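Local coordinates for protein kappa-carrageenase (Pseudoalteromonas carrageenovora, PDB 1DYP) that hydrolyses the beta-1,4 linkages between D-galactose 4-sulfate and 3,6-anhydro-D-galactose inside kappa-carrageenan chains, here as its family 16 catalytic domain, at residues 57-62 and 254-259; 42-47 and 83-88. The protein carries 1 engineered substitution. All coordinates share one frame; numbering follows the deposited sequence.

Overall arrangement
Both contacts join strands within the beta-sandwich of the catalytic domain, and they use adjacent strands: 54-70, in interaction 1, lies antiparallel beside 75-95, in interaction 2. Their centres are 9 Å apart, and Glu62 OE1 reaches Thr85 OG1 at 2.7 Å, a probable hydrogen bond from one contact to the other. Interaction 2 is the buried one; there an indole, a valine and a parallel strand pairing do the work, with a water helping where the pairing ends. Interaction 1 is only partly buried. It is antiparallel, with two main-chain hydrogen bonds, and runs out into a loop where a phenylalanine and a proline continue the packing.

Interaction 1: residues 57-62 and 254-259; sequences LTTKRE and EGFPTS
Thr59 and Thr258 form an antiparallel hydrogen-bonded pair between strands 54-70 and 258-270 in the beta-sandwich of this family 16 hydrolase. Thr59 N donates to Thr258 O at 2.9 Å, almost straight at 175°, and Thr258 N returns a bond to Thr59 O at 3.1 Å. Just before strand 258-270, Phe256 points toward strand 54-70. Its CG is anti to the carbonyl carbon (chi1 -64°), and the ring lies alongside the Thr59 side chain, with Phe256 CE2 3.6 Å from Thr59 CG2. Thr59 O sits at the ring edge, in its plane, 3.5 Å from Phe256 CD2. Thr59 OG1 is directed elsewhere, to Ser86 OG and Gln231 NE2, while Tyr84 and His237 also meet the Phe256 ring. A cis peptide links Phe256 to Pro257, whose CB meets Thr58 CG2 at 3.6 Å, the two side chains side by side. Ser259, whose carbonyl oxygen ligates a cadmium ion, carries the pairing on as the non-hydrogen-bonded partner of Thr58, their side chains on the same face. Ser259 CB lies 3.3 Å from Thr58 OG1, and Ser259 CA makes a CA-H...O contact of 3.3 Å with Leu57 O.

Interaction 2: residues 42-47 and 83-88; sequences SWKNEN and YYTSGV
Val88 packs over one face of the Trp43 indole, its CB 3.8 Å from the centroid of the six-membered ring and 17° off the normal, the two side chains crossing at about a right angle. Val88 CG1 reaches further toward the five-membered ring and touches Trp43 CD2 at 3.5 Å. Ser86 O and Gly87 N lie at the indole edge, in its plane, and Gly87 O comes within 3.1 Å of Trp43 CZ3. Trp43 and Ser86 project from the same face of the sheet; chi1 of -55° sets Trp43 CG anti to the carbonyl carbon, beside the backbone N, and Trp41 meets the indole edge-to-face. An alanine in place of Trp43 would probably leave Val88 CB without its aromatic partner and open a gap beside Gly87 and Ser86 CB. The backbones run parallel, in contrast to the antiparallel pairing that dominates this beta-sandwich: strand 41-43 is laid beside strand 75-95, with Ser42 opposite Thr85 and Trp43 opposite Ser86. Ser86 N donates to Ser42 O at 2.9 Å, Lys44 N to Ser86 O at 3.1 Å, and Ser42 N makes a weak 3.4 Å bond to Tyr84 O. Ser42 and Thr85 point to the other face. Lys44 CG touches Thr85 CB at 3.9 Å, the two side chains crossing obliquely. Beyond Lys44 the chain turns into a short 3-10 segment, in which Glu46 OE2 ligates a cadmium ion. A water bridges the two chain segments beyond the pairing, hydrogen-bonded to Lys44 O and accepting from Val88 N at 2.8 Å.

Interaction 1: residues 57-62 and 254-259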
loop_
_atom_site.group_PDB
_atom_site.type_symbol
_atom_site.label_atom_id
_atom_site.label_comp_id
_atom_site.label_asym_id
_atom_site.label_seq_id
_atom_site.Cartn_x
_atom_site.Cartn_y
_atom_site.Cartn_z
ATOM N N LEU A 57 11.931 -3.373 -3.982
ATOM C CA LEU A 57 11.699 -3.216 -2.550
ATOM C C LEU A 57 11.871 -4.614 -1.980
ATOM O O LEU A 57 11.097 -5.529 -2.272
ATOM C CB LEU A 57 10.295 -2.664 -2.294
ATOM C CG LEU A 57 10.083 -1.280 -2.921
ATOM C CD1 LEU A 57 8.671 -0.784 -2.641
ATOM C CD2 LEU A 57 11.108 -0.304 -2.363
ATOM N N THR A 58 12.907 -4.765 -1.165
ATOM C CA THR A 58 13.269 -6.053 -0.607
ATOM C C THR A 58 12.959 -6.278 0.861
ATOM O O THR A 58 13.158 -5.395 1.691
ATOM C CB THR A 58 14.784 -6.285 -0.803
ATOM O OG1 THR A 58 15.107 -6.166 -2.194
ATOM C CG2 THR A 58 15.200 -7.659 -0.294
ATOM N N THR A 59 12.456 -7.472 1.167
ATOM C CA THR A 59 12.195 -7.855 2.546
ATOM C C THR A 59 13.314 -8.834 2.869
ATOM O O THR A 59 13.534 -9.802 2.135
ATOM C CB THR A 59 10.845 -8.571 2.717
ATOM O OG1 THR A 59 9.783 -7.678 2.366
ATOM C CG2 THR A 59 10.660 -9.010 4.167
ATOM N N LYS A 60 14.030 -8.571 3.954
ATOM C CA LYS A 60 15.140 -9.423 4.348
ATOM C C LYS A 60 14.937 -9.966 5.747
ATOM O O LYS A 60 14.280 -9.340 6.578
ATOM C CB LYS A 60 16.447 -8.625 4.368
ATOM C CG LYS A 60 16.816 -7.887 3.099
ATOM C CD LYS A 60 18.109 -7.108 3.335
ATOM C CE LYS A 60 18.551 -6.328 2.106
ATOM N NZ LYS A 60 19.785 -5.529 2.385
ATOM N N ARG A 61 15.497 -11.142 6.000
ATOM C CA ARG A 61 15.449 -11.694 7.340
ATOM C C ARG A 61 16.563 -10.882 7.995
ATOM O O ARG A 61 17.729 -10.989 7.607
ATOM C CB ARG A 61 15.809 -13.177 7.334
ATOM C CG ARG A 61 16.014 -13.769 8.719
ATOM C CD ARG A 61 14.727 -13.853 9.534
ATOM N NE ARG A 61 15.002 -14.489 10.818
ATOM C CZ ARG A 61 15.526 -13.868 11.869
ATOM N NH1 ARG A 61 15.817 -12.575 11.806
ATOM N NH2 ARG A 61 15.806 -14.553 12.971
ATOM N N GLU A 62 16.200 -10.045 8.958
ATOM C CA GLU A 62 17.178 -9.203 9.624
ATOM C C GLU A 62 16.742 -8.872 11.038
ATOM O O GLU A 62 15.862 -8.040 11.249
ATOM C CB GLU A 62 17.388 -7.915 8.820
ATOM C CG GLU A 62 18.161 -6.844 9.560
ATOM C CD GLU A 62 18.658 -5.734 8.654
ATOM O OE1 GLU A 62 18.083 -5.527 7.563
ATOM O OE2 GLU A 62 19.631 -5.060 9.050
ATOM N N GLU A 254 14.532 -18.915 5.117
ATOM C CA GLU A 254 14.243 -19.541 3.833
ATOM C C GLU A 254 13.233 -18.691 3.077
ATOM O O GLU A 254 12.220 -18.273 3.638
ATOM C CB GLU A 254 13.677 -20.947 4.037
ATOM C CG GLU A 254 14.527 -21.843 4.926
ATOM C CD GLU A 254 13.999 -23.265 4.987
ATOM O OE1 GLU A 254 12.770 -23.438 5.132
ATOM O OE2 GLU A 254 14.811 -24.209 4.900
ATOM N N GLY A 255 13.517 -18.433 1.805
ATOM C CA GLY A 255 12.616 -17.630 1.004
ATOM C C GLY A 255 12.969 -16.156 1.063
ATOM O O GLY A 255 12.305 -15.326 0.442
ATOM N N PHE A 256 14.007 -15.826 1.824
ATOM C CA PHE A 256 14.460 -14.445 1.943
ATOM C C PHE A 256 15.932 -14.353 1.573
ATOM O O PHE A 256 16.693 -15.291 1.791
ATOM C CB PHE A 256 14.252 -13.923 3.369
ATOM C CG PHE A 256 12.811 -13.847 3.773
ATOM C CD1 PHE A 256 12.158 -14.962 4.288
ATOM C CD2 PHE A 256 12.091 -12.673 3.589
ATOM C CE1 PHE A 256 10.805 -14.908 4.610
ATOM C CE2 PHE A 256 10.737 -12.608 3.906
ATOM C CZ PHE A 256 10.093 -13.727 4.417
ATOM N N PRO A 257 16.354 -13.218 1.002
ATOM C CA PRO A 257 15.522 -12.050 0.699
ATOM C C PRO A 257 14.569 -12.300 -0.463
ATOM O O PRO A 257 14.802 -13.178 -1.299
ATOM C CB PRO A 257 16.552 -10.981 0.362
ATOM C CG PRO A 257 17.619 -11.779 -0.325
ATOM C CD PRO A 257 17.747 -12.991 0.577
ATOM N N THR A 258 13.487 -11.532 -0.496
ATOM C CA THR A 258 12.510 -11.633 -1.569
ATOM C C THR A 258 12.121 -10.190 -1.867
ATOM O O THR A 258 12.026 -9.367 -0.958
ATOM C CB THR A 258 11.300 -12.499 -1.156
ATOM O OG1 THR A 258 10.516 -12.792 -2.316
ATOM C CG2 THR A 258 10.449 -11.796 -0.115
ATOM N N SER A 259 11.884 -9.883 -3.137
ATOM C CA SER A 259 11.560 -8.515 -3.504
ATOM C C SER A 259 10.499 -8.349 -4.573
ATOM O O SER A 259 10.339 -9.191 -5.457
ATOM C CB SER A 259 12.831 -7.813 -3.969
ATOM O OG SER A 259 13.415 -8.529 -5.043
#

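Interaction 2: residues 42-47 and 83-88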
loop_
_atom_site.group_PDB
_atom_site.type_symbol
_atom_site.label_atom_id
_atom_site.label_comp_id
_atom_site.label_asym_id
_atom_site.label_seq_id
_atom_site.Cartn_x
_atom_site.Cartn_y
_atom_site.Cartn_z
ATOM N N SER A 42 10.850 -3.215 10.036
ATOM C CA SER A 42 11.300 -1.839 10.006
ATOM C C SER A 42 11.741 -1.534 8.590
ATOM O O SER A 42 12.260 -2.403 7.890
ATOM C CB SER A 42 12.465 -1.623 10.973
ATOM O OG SER A 42 12.055 -1.844 12.312
ATOM N N TRP A 43 11.510 -0.302 8.165
ATOM C CA TRP A 43 11.911 0.114 6.834
ATOM C C TRP A 43 13.387 0.477 6.860
ATOM O O TRP A 43 13.879 1.040 7.836
ATOM C CB TRP A 43 11.122 1.346 6.395
ATOM C CG TRP A 43 9.645 1.185 6.458
ATOM C CD1 TRP A 43 8.779 1.912 7.217
ATOM C CD2 TRP A 43 8.848 0.264 5.704
ATOM N NE1 TRP A 43 7.488 1.507 6.981
ATOM C CE2 TRP A 43 7.501 0.496 6.057
ATOM C CE3 TRP A 43 9.142 -0.734 4.762
ATOM C CZ2 TRP A 43 6.443 -0.233 5.502
ATOM C CZ3 TRP A 43 8.088 -1.461 4.208
ATOM C CH2 TRP A 43 6.753 -1.204 4.582
ATOM N N LYS A 44 14.092 0.148 5.788
ATOM C CA LYS A 44 15.502 0.488 5.682
ATOM C C LYS A 44 15.745 1.016 4.282
ATOM O O LYS A 44 15.361 0.386 3.294
ATOM C CB LYS A 44 16.392 -0.728 5.944
ATOM C CG LYS A 44 16.327 -1.262 7.370
ATOM C CD LYS A 44 16.844 -0.256 8.386
ATOM C CE LYS A 44 16.787 -0.836 9.795
ATOM N NZ LYS A 44 17.325 0.093 10.831
ATOM N N ASN A 45 16.369 2.186 4.208
ATOM C CA ASN A 45 16.673 2.814 2.932
ATOM C C ASN A 45 17.408 1.863 1.994
ATOM O O ASN A 45 17.169 1.866 0.788
ATOM C CB ASN A 45 17.519 4.069 3.163
ATOM C CG ASN A 45 17.962 4.716 1.871
ATOM O OD1 ASN A 45 17.141 5.043 1.015
ATOM N ND2 ASN A 45 19.269 4.907 1.721
ATOM N N GLU A 46 18.295 1.040 2.545
ATOM C CA GLU A 46 19.055 0.116 1.716
ATOM C C GLU A 46 18.204 -0.994 1.110
ATOM O O GLU A 46 18.645 -1.684 0.188
ATOM C CB GLU A 46 20.223 -0.489 2.507
ATOM C CG GLU A 46 19.844 -1.527 3.548
ATOM C CD GLU A 46 21.063 -2.203 4.155
ATOM O OE1 GLU A 46 21.835 -1.522 4.862
ATOM O OE2 GLU A 46 21.254 -3.414 3.920
ATOM N N ASN A 47 16.987 -1.167 1.617
ATOM C CA ASN A 47 16.097 -2.198 1.093
ATOM C C ASN A 47 15.356 -1.709 -0.144
ATOM O O ASN A 47 14.590 -2.450 -0.755
ATOM C CB ASN A 47 15.100 -2.645 2.165
ATOM C CG ASN A 47 15.727 -3.573 3.184
ATOM O OD1 ASN A 47 15.127 -3.880 4.212
ATOM N ND2 ASN A 47 16.934 -4.037 2.895
ATOM N N TYR A 83 12.190 -9.375 13.392
ATOM C CA TYR A 83 13.024 -10.274 12.608
ATOM C C TYR A 83 13.205 -9.994 11.124
ATOM O O TYR A 83 14.014 -10.652 10.465
ATOM C CB TYR A 83 12.480 -11.687 12.811
ATOM C CG TYR A 83 12.174 -11.954 14.267
ATOM C CD1 TYR A 83 13.198 -12.193 15.179
ATOM C CD2 TYR A 83 10.864 -11.884 14.750
ATOM C CE1 TYR A 83 12.929 -12.350 16.536
ATOM C CE2 TYR A 83 10.585 -12.039 16.103
ATOM C CZ TYR A 83 11.623 -12.270 16.991
ATOM O OH TYR A 83 11.353 -12.414 18.334
ATOM N N TYR A 84 12.465 -9.024 10.601
ATOM C CA TYR A 84 12.562 -8.689 9.189
ATOM C C TYR A 84 12.565 -7.189 8.948
ATOM O O TYR A 84 11.972 -6.426 9.709
ATOM C CB TYR A 84 11.386 -9.292 8.403
ATOM C CG TYR A 84 11.267 -10.787 8.505
ATOM C CD1 TYR A 84 10.640 -11.384 9.599
ATOM C CD2 TYR A 84 11.811 -11.612 7.522
ATOM C CE1 TYR A 84 10.560 -12.771 9.712
ATOM C CE2 TYR A 84 11.740 -12.998 7.627
ATOM C CZ TYR A 84 11.115 -13.570 8.725
ATOM O OH TYR A 84 11.054 -14.942 8.839
ATOM N N THR A 85 13.249 -6.771 7.889
ATOM C CA THR A 85 13.273 -5.366 7.502
ATOM C C THR A 85 12.740 -5.370 6.079
ATOM O O THR A 85 12.792 -6.395 5.398
ATOM C CB THR A 85 14.693 -4.752 7.522
ATOM O OG1 THR A 85 15.569 -5.511 6.679
ATOM C CG2 THR A 85 15.233 -4.717 8.947
ATOM N N SER A 86 12.198 -4.250 5.628
ATOM C CA SER A 86 11.670 -4.225 4.274
ATOM C C SER A 86 11.883 -2.887 3.593
ATOM O O SER A 86 12.524 -1.992 4.147
ATOM C CB SER A 86 10.186 -4.585 4.278
ATOM O OG SER A 86 9.770 -4.957 2.977
ATOM N N GLY A 87 11.336 -2.763 2.389
ATOM C CA GLY A 87 11.495 -1.547 1.616
ATOM C C GLY A 87 10.212 -0.790 1.353
ATOM O O GLY A 87 9.131 -1.372 1.238
ATOM N N VAL A 88 10.348 0.525 1.246
ATOM C CA VAL A 88 9.218 1.405 1.000
ATOM C C VAL A 88 9.649 2.633 0.211
ATOM O O VAL A 88 10.805 3.065 0.280
ATOM C CB VAL A 88 8.586 1.883 2.336
ATOM C CG1 VAL A 88 9.632 2.614 3.171
ATOM C CG2 VAL A 88 7.391 2.797 2.062
HETATM O O HOH W 1 13.024 1.243 1.852
#